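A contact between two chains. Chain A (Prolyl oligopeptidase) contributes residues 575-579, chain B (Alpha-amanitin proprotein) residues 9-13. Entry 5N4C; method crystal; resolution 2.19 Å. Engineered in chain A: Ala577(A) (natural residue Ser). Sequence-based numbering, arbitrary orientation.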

# COMPACT_ATOMS: atom_id res chain seq x y z
N GLY A 575 -13.38 -2.54 2.14
CA GLY A 575 -11.95 -2.69 2.40
C GLY A 575 -11.31 -3.67 1.42
O GLY A 575 -12.03 -4.47 0.80
N ALA A 576 -9.99 -3.59 1.29
CA ALA A 576 -9.23 -4.40 0.36
C ALA A 576 -8.16 -5.25 1.05
O ALA A 576 -7.48 -4.78 1.97
CB ALA A 576 -8.59 -3.52 -0.70
N ALA A 577 -8.02 -6.49 0.56
CA ALA A 577 -7.06 -7.52 1.06
C ALA A 577 -7.23 -7.95 2.56
O ALA A 577 -8.17 -8.68 2.89
CB ALA A 577 -5.63 -7.13 0.69
N ASN A 578 -6.35 -7.54 3.47
CA ASN A 578 -6.66 -7.65 4.91
C ASN A 578 -7.95 -6.88 5.27
O ASN A 578 -8.69 -7.29 6.16
CB ASN A 578 -5.48 -7.15 5.79
CG ASN A 578 -5.67 -7.50 7.25
OD1 ASN A 578 -5.58 -8.67 7.64
ND2 ASN A 578 -5.95 -6.49 8.07
N GLY A 579 -8.20 -5.78 4.56
CA GLY A 579 -9.48 -5.04 4.65
C GLY A 579 -10.70 -5.82 4.16
O GLY A 579 -11.81 -5.62 4.65
N LEU B 9 2.82 -7.45 1.92
CA LEU B 9 1.60 -7.49 2.74
C LEU B 9 0.41 -7.87 1.85
O LEU B 9 0.48 -7.69 0.62
CB LEU B 9 1.30 -6.12 3.37
CG LEU B 9 2.34 -5.49 4.30
CD1 LEU B 9 1.87 -4.14 4.83
CD2 LEU B 9 2.66 -6.42 5.46
N PRO B 10 -0.66 -8.41 2.45
CA PRO B 10 -1.93 -8.44 1.72
C PRO B 10 -2.52 -7.03 1.77
O PRO B 10 -3.25 -6.69 2.71
CB PRO B 10 -2.77 -9.46 2.48
CG PRO B 10 -2.20 -9.49 3.86
CD PRO B 10 -0.81 -8.88 3.84
N ILE B 11 -2.16 -6.23 0.76
CA ILE B 11 -2.56 -4.82 0.64
C ILE B 11 -2.82 -4.48 -0.84
O ILE B 11 -2.24 -5.12 -1.73
CB ILE B 11 -1.47 -3.89 1.25
CG1 ILE B 11 -2.03 -2.49 1.53
CG2 ILE B 11 -0.22 -3.84 0.37
CD1 ILE B 11 -1.12 -1.60 2.35
N TRP B 12 -3.68 -3.49 -1.10
CA TRP B 12 -4.14 -3.18 -2.47
C TRP B 12 -3.06 -2.84 -3.50
O TRP B 12 -3.18 -3.27 -4.65
CB TRP B 12 -5.22 -2.06 -2.47
CG TRP B 12 -5.81 -1.82 -3.84
CD1 TRP B 12 -6.82 -2.53 -4.42
CD2 TRP B 12 -5.39 -0.85 -4.81
NE1 TRP B 12 -7.06 -2.06 -5.68
CE2 TRP B 12 -6.20 -1.03 -5.95
CE3 TRP B 12 -4.40 0.16 -4.82
CZ2 TRP B 12 -6.06 -0.23 -7.11
CZ3 TRP B 12 -4.25 0.94 -5.97
CH2 TRP B 12 -5.09 0.74 -7.10
N GLY B 13 -2.03 -2.07 -3.13
CA GLY B 13 -1.01 -1.60 -4.11
C GLY B 13 0.40 -1.49 -3.57
O GLY B 13 0.58 -1.37 -2.36
O HOH W 1 -5.50 -2.71 0.97

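The rule of this contact is economy: one short turn of chain A receives an irregular segment of chain B through a single carbonyl, a few small apolar surfaces and one bridging water. Chain A leaves a strand at Ala576(A), bends at Ala577(A), where phi is positive (60°), and enters a helix at Asn578(A). Gly579(A) N closes the bend by donating to Ala576(A) O at 2.9 Å.

Along chain B, Leu9(B) stays clear of this turn, and the contact begins at Pro10(B), which gives up the largest area of the five residues. Its carbonyl is the anchor. Asn578(A) N donates to Pro10(B) O at 3.3 Å, long but nearly straight at 167°; this amide lies in the first turn of the helix, where backbone NH groups lack acceptors within the helix. Pro10(B) O also sits 3.2 Å from Ala577(A) CB, the methyl of an engineered residue that is Ser in the natural sequence. Beside this polar link, Ala577(A) CB meets Pro10(B) CB at 4.1 Å, so the proline supplies both an acceptor and an apolar surface. The Asn578(A) side chain takes its hydrogen bonds elsewhere in the structure.

Ile11(B) points its CA-to-CB bond away, and what it offers is backbone: its N lies 3.6 Å from Ala577(A) CB, a packing contact.

At Trp12(B) the partner becomes Ala576(A). Ala576(A) CB and Trp12(B) CB touch at 4.1 Å. The CA-to-CB bond of Trp12(B) points sideways, and the near part of its side chain, CD1 as well as CB, lies against the Ala576(A) methyl: Trp12(B) CD1 is 4.2 Å from Ala576(A) CB, at an oblique angle to the ring. The backbones here are joined through water, which donates to Ala576(A) O at 3.0 Å and accepts from Trp12(B) N at 2.9 Å. Ala576(A) O thus serves both the turn and the interface. Gly13(B) carries the chain beyond contact.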